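PDB 6QPA: sulfur oxygenase/reductase from Halothiobacillus neapolitanus, which probably oxidises and disproportionates elemental sulfur with oxygen at a mononuclear iron centre, working as a hollow shell of 24 identical subunits. Local coordinates for residues I7-A13 with G113-F119; L49-I53 with V65-L71; P127-M132 with P150-S155. The contacts are given in a common frame with arbitrary orientation. Residues are numbered along the deposited sequence.

Contact 1 (I7-A13 with G113-F119); sequences IIAINMA and GPWEPYF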
loop_
_atom_site.group_PDB
_atom_site.type_symbol
_atom_site.label_atom_id
_atom_site.label_comp_id
_atom_site.label_asym_id
_atom_site.label_seq_id
_atom_site.Cartn_x
_atom_site.Cartn_y
_atom_site.Cartn_z
ATOM N N ILE A 7 -26.752 -44.162 43.401
ATOM C CA ILE A 7 -26.977 -44.449 41.994
ATOM C C ILE A 7 -26.529 -43.229 41.195
ATOM O O ILE A 7 -26.780 -42.088 41.599
ATOM C CB ILE A 7 -28.479 -44.749 41.767
ATOM C CG1 ILE A 7 -28.926 -45.999 42.538
ATOM C CG2 ILE A 7 -28.831 -44.832 40.305
ATOM C CD1 ILE A 7 -28.065 -47.180 42.331
ATOM N N ILE A 8 -25.904 -43.446 40.047
ATOM C CA ILE A 8 -25.468 -42.335 39.212
ATOM C C ILE A 8 -26.181 -42.469 37.884
ATOM O O ILE A 8 -26.068 -43.505 37.218
ATOM C CB ILE A 8 -23.945 -42.298 39.017
ATOM C CG1 ILE A 8 -23.239 -42.243 40.368
ATOM C CG2 ILE A 8 -23.528 -41.016 38.222
ATOM C CD1 ILE A 8 -21.727 -42.130 40.238
ATOM N N ALA A 9 -26.946 -41.444 37.523
ATOM C CA ALA A 9 -27.495 -41.329 36.183
ATOM C C ALA A 9 -26.547 -40.476 35.355
ATOM O O ALA A 9 -26.129 -39.395 35.793
ATOM C CB ALA A 9 -28.910 -40.730 36.202
ATOM N N ILE A 10 -26.156 -40.981 34.191
ATOM C CA ILE A 10 -25.240 -40.260 33.318
ATOM C C ILE A 10 -26.003 -39.872 32.072
ATOM O O ILE A 10 -26.288 -40.719 31.222
ATOM C CB ILE A 10 -23.988 -41.070 32.967
ATOM C CG1 ILE A 10 -23.272 -41.461 34.258
ATOM C CG2 ILE A 10 -23.092 -40.224 32.057
ATOM C CD1 ILE A 10 -21.995 -42.315 34.056
ATOM N N ASN A 11 -26.332 -38.588 31.964
ATOM C CA ASN A 11 -26.951 -38.054 30.763
ATOM C C ASN A 11 -25.851 -37.840 29.727
ATOM O O ASN A 11 -24.978 -36.984 29.908
ATOM C CB ASN A 11 -27.683 -36.755 31.090
ATOM C CG ASN A 11 -28.602 -36.329 29.994
ATOM O OD1 ASN A 11 -28.157 -35.858 28.956
ATOM N ND2 ASN A 11 -29.905 -36.502 30.209
ATOM N N MET A 12 -25.885 -38.622 28.654
ATOM C CA MET A 12 -24.862 -38.614 27.614
ATOM C C MET A 12 -25.435 -37.952 26.375
ATOM O O MET A 12 -26.493 -38.366 25.882
ATOM C CB MET A 12 -24.405 -40.031 27.291
ATOM C CG MET A 12 -23.850 -40.793 28.474
ATOM S SD MET A 12 -23.731 -42.543 28.069
ATOM C CE MET A 12 -22.821 -43.129 29.494
ATOM N N ALA A 13 -24.751 -36.914 25.893
ATOM C CA ALA A 13 -25.121 -36.209 24.678
ATOM C C ALA A 13 -23.859 -35.836 23.916
ATOM O O ALA A 13 -22.764 -35.801 24.475
ATOM C CB ALA A 13 -25.922 -34.938 24.979
ATOM N N GLY A 113 -28.022 -37.921 21.139
ATOM C CA GLY A 113 -28.503 -38.009 22.503
ATOM C C GLY A 113 -29.743 -37.162 22.739
ATOM O O GLY A 113 -30.330 -36.629 21.797
ATOM N N PRO A 114 -30.164 -37.000 24.013
ATOM C CA PRO A 114 -29.514 -37.558 25.205
ATOM C C PRO A 114 -29.842 -39.037 25.379
ATOM O O PRO A 114 -30.865 -39.501 24.880
ATOM C CB PRO A 114 -30.110 -36.736 26.348
ATOM C CG PRO A 114 -31.503 -36.508 25.899
ATOM C CD PRO A 114 -31.405 -36.293 24.375
ATOM N N TRP A 115 -28.937 -39.767 26.019
ATOM C CA TRP A 115 -29.170 -41.137 26.451
ATOM C C TRP A 115 -28.713 -41.184 27.896
ATOM O O TRP A 115 -27.581 -40.800 28.192
ATOM C CB TRP A 115 -28.406 -42.127 25.570
ATOM C CG TRP A 115 -28.677 -43.574 25.826
ATOM C CD1 TRP A 115 -27.784 -44.505 26.284
ATOM C CD2 TRP A 115 -29.919 -44.280 25.603
ATOM N NE1 TRP A 115 -28.392 -45.744 26.359
ATOM C CE2 TRP A 115 -29.702 -45.628 25.959
ATOM C CE3 TRP A 115 -31.196 -43.893 25.147
ATOM C CZ2 TRP A 115 -30.706 -46.600 25.857
ATOM C CZ3 TRP A 115 -32.201 -44.851 25.070
ATOM C CH2 TRP A 115 -31.946 -46.195 25.416
ATOM N N GLU A 116 -29.597 -41.584 28.809
ATOM C CA GLU A 116 -29.312 -41.443 30.236
ATOM C C GLU A 116 -29.406 -42.792 30.940
ATOM O O GLU A 116 -30.448 -43.121 31.533
ATOM C CB GLU A 116 -30.249 -40.436 30.897
ATOM C CG GLU A 116 -29.751 -40.032 32.281
ATOM C CD GLU A 116 -30.679 -39.083 32.986
ATOM O OE1 GLU A 116 -31.902 -39.263 32.864
ATOM O OE2 GLU A 116 -30.192 -38.170 33.676
ATOM N N PRO A 117 -28.337 -43.583 30.921
ATOM C CA PRO A 117 -28.338 -44.854 31.653
ATOM C C PRO A 117 -28.080 -44.639 33.137
ATOM O O PRO A 117 -27.497 -43.639 33.566
ATOM C CB PRO A 117 -27.179 -45.643 31.016
ATOM C CG PRO A 117 -26.710 -44.809 29.828
ATOM C CD PRO A 117 -27.092 -43.402 30.152
ATOM N N TYR A 118 -28.514 -45.619 33.914
ATOM C CA TYR A 118 -28.281 -45.691 35.351
ATOM C C TYR A 118 -27.078 -46.585 35.649
ATOM O O TYR A 118 -26.908 -47.646 35.027
ATOM C CB TYR A 118 -29.507 -46.253 36.066
ATOM C CG TYR A 118 -30.689 -45.313 36.197
ATOM C CD1 TYR A 118 -30.673 -44.278 37.125
ATOM C CD2 TYR A 118 -31.854 -45.500 35.436
ATOM C CE1 TYR A 118 -31.764 -43.425 37.287
ATOM C CE2 TYR A 118 -32.958 -44.644 35.595
ATOM C CZ TYR A 118 -32.895 -43.612 36.524
ATOM O OH TYR A 118 -33.948 -42.764 36.711
ATOM N N PHE A 119 -26.243 -46.156 36.607
ATOM C CA PHE A 119 -25.019 -46.867 36.939
ATOM C C PHE A 119 -24.939 -47.159 38.425
ATOM O O PHE A 119 -25.243 -46.312 39.270
ATOM C CB PHE A 119 -23.765 -46.087 36.508
ATOM C CG PHE A 119 -23.621 -46.004 35.033
ATOM C CD1 PHE A 119 -24.296 -45.034 34.327
ATOM C CD2 PHE A 119 -22.862 -46.935 34.345
ATOM C CE1 PHE A 119 -24.199 -44.973 32.954
ATOM C CE2 PHE A 119 -22.763 -46.890 32.975
ATOM C CZ PHE A 119 -23.433 -45.890 32.273
HETATM O O HOH W 1 -27.943 -37.110 34.963
#

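Contact 2 (L49-I53 with V65-L71); sequences LQTGI and VDMRETL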
loop_
_atom_site.group_PDB
_atom_site.type_symbol
_atom_site.label_atom_id
_atom_site.label_comp_id
_atom_site.label_asym_id
_atom_site.label_seq_id
_atom_site.Cartn_x
_atom_site.Cartn_y
_atom_site.Cartn_z
ATOM N N LEU A 49 -17.255 -32.075 30.094
ATOM C CA LEU A 49 -17.161 -31.721 28.685
ATOM C C LEU A 49 -15.969 -32.446 28.071
ATOM O O LEU A 49 -14.858 -32.377 28.603
ATOM C CB LEU A 49 -17.025 -30.200 28.505
ATOM C CG LEU A 49 -17.049 -29.749 27.042
ATOM C CD1 LEU A 49 -18.399 -30.109 26.417
ATOM C CD2 LEU A 49 -16.779 -28.245 26.917
ATOM N N GLN A 50 -16.186 -33.152 26.967
ATOM C CA GLN A 50 -15.079 -33.906 26.380
ATOM C C GLN A 50 -14.021 -32.970 25.806
ATOM O O GLN A 50 -14.343 -31.965 25.168
ATOM C CB GLN A 50 -15.570 -34.852 25.289
ATOM C CG GLN A 50 -14.449 -35.654 24.661
ATOM C CD GLN A 50 -14.969 -36.594 23.599
ATOM O OE1 GLN A 50 -16.094 -36.452 23.125
ATOM N NE2 GLN A 50 -14.159 -37.555 23.222
ATOM N N THR A 51 -12.746 -33.295 26.067
ATOM C CA THR A 51 -11.607 -32.569 25.526
ATOM C C THR A 51 -10.777 -33.387 24.551
ATOM O O THR A 51 -9.989 -32.805 23.800
ATOM C CB THR A 51 -10.679 -32.114 26.663
ATOM O OG1 THR A 51 -10.303 -33.257 27.447
ATOM C CG2 THR A 51 -11.377 -31.092 27.542
ATOM N N GLY A 52 -10.944 -34.706 24.529
ATOM C CA GLY A 52 -10.165 -35.536 23.628
ATOM C C GLY A 52 -10.357 -37.007 23.958
ATOM O O GLY A 52 -11.349 -37.393 24.583
ATOM N N ILE A 53 -9.394 -37.822 23.520
ATOM C CA ILE A 53 -9.407 -39.263 23.764
ATOM C C ILE A 53 -7.984 -39.717 24.058
ATOM O O ILE A 53 -7.016 -38.967 23.900
ATOM C CB ILE A 53 -9.949 -40.082 22.572
ATOM C CG1 ILE A 53 -8.943 -40.012 21.404
ATOM C CG2 ILE A 53 -11.362 -39.664 22.168
ATOM C CD1 ILE A 53 -9.191 -41.041 20.296
ATOM N N VAL A 65 -5.124 -36.498 22.633
ATOM C CA VAL A 65 -5.461 -36.128 24.004
ATOM C C VAL A 65 -6.243 -34.821 24.019
ATOM O O VAL A 65 -7.286 -34.705 24.672
ATOM C CB VAL A 65 -4.179 -36.025 24.847
ATOM C CG1 VAL A 65 -4.471 -35.341 26.186
ATOM C CG2 VAL A 65 -3.530 -37.411 25.009
ATOM N N ASP A 66 -5.772 -33.831 23.267
ATOM C CA ASP A 66 -6.399 -32.512 23.217
ATOM C C ASP A 66 -7.012 -32.341 21.838
ATOM O O ASP A 66 -6.306 -32.050 20.866
ATOM C CB ASP A 66 -5.381 -31.411 23.502
ATOM C CG ASP A 66 -6.001 -30.023 23.490
ATOM O OD1 ASP A 66 -7.235 -29.897 23.310
ATOM O OD2 ASP A 66 -5.235 -29.048 23.659
ATOM N N MET A 67 -8.331 -32.516 21.758
ATOM C CA MET A 67 -9.073 -32.264 20.534
ATOM C C MET A 67 -10.030 -31.084 20.692
ATOM O O MET A 67 -11.009 -30.986 19.943
ATOM C CB MET A 67 -9.844 -33.522 20.111
ATOM C CG MET A 67 -8.977 -34.765 19.899
ATOM S SD MET A 67 -9.936 -36.300 19.674
ATOM C CE MET A 67 -10.608 -36.020 18.027
ATOM N N ARG A 68 -9.772 -30.190 21.659
ATOM C CA ARG A 68 -10.762 -29.162 21.999
ATOM C C ARG A 68 -11.103 -28.277 20.807
ATOM O O ARG A 68 -12.222 -27.770 20.723
ATOM C CB ARG A 68 -10.278 -28.301 23.167
ATOM C CG ARG A 68 -10.328 -29.015 24.519
ATOM C CD ARG A 68 -9.653 -28.189 25.597
ATOM N NE ARG A 68 -8.227 -28.024 25.290
ATOM C CZ ARG A 68 -7.388 -27.272 25.993
ATOM N NH1 ARG A 68 -7.824 -26.616 27.057
ATOM N NH2 ARG A 68 -6.112 -27.167 25.632
ATOM N N GLU A 69 -10.177 -28.099 19.868
ATOM C CA GLU A 69 -10.427 -27.230 18.724
ATOM C C GLU A 69 -11.134 -27.919 17.562
ATOM O O GLU A 69 -11.696 -27.227 16.708
ATOM C CB GLU A 69 -9.107 -26.642 18.208
ATOM C CG GLU A 69 -8.335 -25.782 19.203
ATOM C CD GLU A 69 -9.067 -24.507 19.587
ATOM O OE1 GLU A 69 -9.483 -23.756 18.677
ATOM O OE2 GLU A 69 -9.232 -24.255 20.799
ATOM N N THR A 70 -11.094 -29.250 17.488
ATOM C CA THR A 70 -11.512 -29.981 16.298
ATOM C C THR A 70 -12.667 -30.944 16.515
ATOM O O THR A 70 -13.322 -31.313 15.542
ATOM C CB THR A 70 -10.327 -30.772 15.736
ATOM O OG1 THR A 70 -9.856 -31.656 16.751
ATOM C CG2 THR A 70 -9.194 -29.838 15.365
ATOM N N LEU A 71 -12.931 -31.359 17.743
ATOM C CA LEU A 71 -13.969 -32.336 18.017
ATOM C C LEU A 71 -15.320 -31.701 17.744
ATOM O O LEU A 71 -15.637 -30.653 18.311
ATOM C CB LEU A 71 -13.847 -32.791 19.465
ATOM C CG LEU A 71 -14.484 -34.015 20.077
ATOM C CD1 LEU A 71 -14.254 -35.257 19.254
ATOM C CD2 LEU A 71 -13.852 -34.177 21.449
HETATM O O HOH W 2 -7.771 -33.659 26.985
#

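Contact 3 (P127-M132 with P150-S155); sequences PQIMSM and PKVALS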
loop_
_atom_site.group_PDB
_atom_site.type_symbol
_atom_site.label_atom_id
_atom_site.label_comp_id
_atom_site.label_asym_id
_atom_site.label_seq_id
_atom_site.Cartn_x
_atom_site.Cartn_y
_atom_site.Cartn_z
ATOM N N PRO A 127 -11.511 -39.237 46.150
ATOM C CA PRO A 127 -11.401 -38.234 47.215
ATOM C C PRO A 127 -12.441 -37.127 47.071
ATOM O O PRO A 127 -13.007 -36.900 45.997
ATOM C CB PRO A 127 -9.993 -37.653 47.022
ATOM C CG PRO A 127 -9.637 -37.926 45.590
ATOM C CD PRO A 127 -10.563 -39.011 45.045
ATOM N N GLN A 128 -12.656 -36.413 48.179
ATOM C CA GLN A 128 -13.449 -35.182 48.162
ATOM C C GLN A 128 -12.768 -34.111 47.314
ATOM O O GLN A 128 -11.538 -33.999 47.278
ATOM C CB GLN A 128 -13.663 -34.655 49.592
ATOM C CG GLN A 128 -14.470 -35.599 50.489
ATOM C CD GLN A 128 -14.629 -35.089 51.929
ATOM O OE1 GLN A 128 -14.162 -34.003 52.275
ATOM N NE2 GLN A 128 -15.234 -35.913 52.782
ATOM N N ILE A 129 -13.570 -33.296 46.636
ATOM C CA ILE A 129 -12.945 -32.234 45.857
ATOM C C ILE A 129 -12.638 -31.049 46.769
ATOM O O ILE A 129 -13.248 -30.863 47.826
ATOM C CB ILE A 129 -13.793 -31.816 44.640
ATOM C CG1 ILE A 129 -15.136 -31.246 45.058
ATOM C CG2 ILE A 129 -13.983 -33.016 43.688
ATOM C CD1 ILE A 129 -15.903 -30.691 43.860
ATOM N N MET A 130 -11.628 -30.274 46.399
ATOM C CA MET A 130 -11.187 -29.153 47.224
ATOM C C MET A 130 -10.443 -28.177 46.334
ATOM O O MET A 130 -10.312 -28.377 45.124
ATOM C CB MET A 130 -10.297 -29.612 48.381
ATOM C CG MET A 130 -9.031 -30.334 47.895
ATOM S SD MET A 130 -7.956 -30.925 49.234
ATOM C CE MET A 130 -8.805 -32.413 49.732
ATOM N N SER A 131 -9.953 -27.115 46.943
ATOM C CA SER A 131 -9.114 -26.183 46.217
ATOM C C SER A 131 -7.765 -26.074 46.920
ATOM O O SER A 131 -7.574 -26.597 48.024
ATOM C CB SER A 131 -9.804 -24.825 46.086
ATOM O OG SER A 131 -9.713 -24.138 47.313
ATOM N N MET A 132 -6.831 -25.395 46.243
ATOM C CA MET A 132 -5.474 -25.206 46.764
ATOM C C MET A 132 -5.476 -24.583 48.159
ATOM O O MET A 132 -4.714 -25.001 49.039
ATOM C CB MET A 132 -4.655 -24.323 45.812
ATOM C CG MET A 132 -4.259 -24.941 44.479
ATOM S SD MET A 132 -2.989 -26.225 44.626
ATOM C CE MET A 132 -2.341 -26.295 42.949
ATOM N N PRO A 150 -5.578 -37.458 51.543
ATOM C CA PRO A 150 -5.990 -37.916 50.217
ATOM C C PRO A 150 -5.127 -37.312 49.113
ATOM O O PRO A 150 -4.360 -36.360 49.314
ATOM C CB PRO A 150 -7.432 -37.418 50.117
ATOM C CG PRO A 150 -7.424 -36.165 50.946
ATOM C CD PRO A 150 -6.519 -36.470 52.104
ATOM N N LYS A 151 -5.259 -37.905 47.926
ATOM C CA LYS A 151 -4.858 -37.217 46.705
ATOM C C LYS A 151 -5.662 -35.924 46.549
ATOM O O LYS A 151 -6.836 -35.840 46.936
ATOM C CB LYS A 151 -5.080 -38.134 45.496
ATOM C CG LYS A 151 -4.280 -39.462 45.520
ATOM C CD LYS A 151 -2.756 -39.178 45.692
ATOM C CE LYS A 151 -1.873 -40.383 45.320
ATOM N NZ LYS A 151 -1.802 -40.485 43.824
ATOM N N VAL A 152 -5.038 -34.900 45.983
ATOM C CA VAL A 152 -5.701 -33.600 45.854
ATOM C C VAL A 152 -6.519 -33.575 44.566
ATOM O O VAL A 152 -5.957 -33.594 43.468
ATOM C CB VAL A 152 -4.707 -32.435 45.894
ATOM C CG1 VAL A 152 -5.462 -31.141 45.650
ATOM C CG2 VAL A 152 -4.020 -32.384 47.250
ATOM N N ALA A 153 -7.854 -33.523 44.707
ATOM C CA ALA A 153 -8.792 -33.437 43.576
ATOM C C ALA A 153 -9.288 -31.995 43.499
ATOM O O ALA A 153 -10.180 -31.599 44.251
ATOM C CB ALA A 153 -9.958 -34.422 43.731
ATOM N N LEU A 154 -8.694 -31.202 42.606
ATOM C CA LEU A 154 -8.989 -29.773 42.544
ATOM C C LEU A 154 -10.333 -29.548 41.861
ATOM O O LEU A 154 -10.549 -30.010 40.734
ATOM C CB LEU A 154 -7.879 -29.015 41.814
ATOM C CG LEU A 154 -6.542 -29.003 42.564
ATOM C CD1 LEU A 154 -5.480 -28.313 41.727
ATOM C CD2 LEU A 154 -6.660 -28.326 43.910
ATOM N N SER A 155 -11.227 -28.840 42.554
ATOM C CA SER A 155 -12.570 -28.539 42.053
ATOM C C SER A 155 -12.493 -27.839 40.703
ATOM O O SER A 155 -11.830 -26.808 40.573
ATOM C CB SER A 155 -13.311 -27.664 43.066
ATOM O OG SER A 155 -14.642 -27.419 42.646
HETATM O O HOH W 3 -10.200 -25.852 42.739
#

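Contact 1 (I7-A13 with G113-F119)
Five backbone hydrogen bonds run between the antiparallel strands here, and they account for most of the inward-facing polar groups. At one end Ile8 and Phe119 form a hydrogen-bonded pair, Ile8 N to Phe119 O at 3.0 Å and Phe119 N to Ile8 O at 2.7 Å; at the other, Met12 and Trp115 do the same, with Met12 N to Trp115 O and Trp115 N to Met12 O both 2.8 Å. Between them Ile10 N reaches Pro117 O (3.0 Å), but Pro117 has no N-H to return. Ile10 O therefore gets no N-H from the facing segment, just a CA-H...O contact from Glu116 CA at 3.3 Å. Glu116 N, on the outer side, bonds to Ser209 OG. That interruption lies at the metal site of a ferredoxin-like, dimeric alpha-beta barrel fold: Glu116 OE2 binds the ferric ion with His88 and His92, completing a facial triad of two histidines and one carboxylate. A water lies within hydrogen-bonding distance of both Glu116 OE2 (2.8 Å) and Ala9 O (3.0 Å), linking the ligand to the facing strand. On the same face Tyr118 packs against Ile7 and Ala9, while its hydroxyl hydrogen-bonds to Glu89 and His88. On the other face Ile10 CD1 lies over the Phe119 ring, 3.6 Å from Phe119 CD1, and Met12 CE comes within 4.0 Å of Phe119 CZ. Gly113, before the cis peptide to Pro114, gives its carbonyl to Arg59 of a neighbouring subunit.

Contact 2 (L49-I53 with V65-L71)
Only one direct hydrogen bond joins the backbones: Met67 N donates to Thr51 O at 2.6 Å. Around it the end of strand 42-53 meets an irregular loop, with Gly52 CA 3.2 Å from Val65 O and Val65 CA 3.2 Å from Ile53 O, both CA-H...O contacts. Thr51 and Gly52 together form a classic beta bulge opposite Phe298, and a side chain on Gly52 would collide with Val65 O, so the loop can lie directly against the glycine. A water adds a second polar link, 2.6 Å from both Thr51 OG1 and Val65 O.

Among the side chains, Leu71 CD2 packs 3.4 Å from Gln50 CD, while Gln50 NE2 bonds forward to Gly52 O at 3.1 Å, within its own strand, and its OE1 takes the N-H of Gly75. Ile53 CG1 and Met67 SD meet at 4.2 Å, and Ile111 of a neighbouring subunit packs on both residues. Asp66 OD1 accepts from Arg68 N (3.0 Å) in an Asx turn, and Asp66 OD2 makes a salt bridge to Arg68 NH2 at 2.9 Å. Asp66 and Arg68 thus pair with each other inside the loop, so neither charge is spent on the strand, and the union rests on backbone bonding, one water and van der Waals packing.

Contact 3 (P127-M132 with P150-S155)
Pro127 opens the contact with its ring turned toward the 150-155 segment: Pro127 CB is 4.0 Å from Pro150 CB and 3.6 Å from Lys151 O, and Pro127 CG lies 4.0 Å from Ala153 CB. Gln128 points away, though Gln128 O stays 3.9 Å from Ala153 CB. At Ile129 the segments draw together. Ile129 CA makes a CA-H...O contact with Ala153 O at 3.3 Å, Ile129 CG2 rests 4.3 Å from Ala153 CB, and Ile129 CD1 reaches to 3.7 Å from Ser155 OG.

Met130 supplies both direct hydrogen bonds. Met130 N donates to Ala153 O at 2.9 Å, and Met130 O accepts from Ser155 N at 2.8 Å, so the residue straddles Leu154 as in a parallel bridge. The same Met130 O is 3.2 Å from Leu154 CA in a further CA-H...O contact. The methionine side chain leaves its CA facing away but curls back, bringing Met130 CG to 4.3 Å from Val152 CG1 and Met130 CE to 4.2 Å from Pro150 CG.

Ser131 turns its hydroxyl to Glu260 of a neighbouring subunit, and Met132 closes the segment with Met132 CE 3.9 Å from Leu154 CD1. The two short, weakly bonded strands are joined through helix 135-144 in a small beta-alpha-beta unit; Val138 of that helix packs on Met130 and Pro150, while Val194 of strand 193-204 touches Pro127 and Ala153, and Glu304 of strand 290-305 meets Ile129 and Ser155.

Overall arrangement
From the N terminus, strand 7-15 comes first; it pairs with strand 74-82 and, some hundred residues on, with strand 110-125 in contact 1. Contact 2 falls wholly within that span: strand 42-53 runs out, and the chain doubles back through 65-71, closing a short loop before strand 74-82. The iron-binding helix 85-94 follows, and strand 110-125 then closes contact 1. Contact 3 comes in series, opening just after strand 110-125 and closing across helix 135-144, so no loops cross. Contacts 1 and 2, centres about 20 Å apart, both reach the large antiparallel sheet and a second subunit; contact 3, its centre about 25 Å from that of contact 1, joins a separate parallel pair and meets two other subunits.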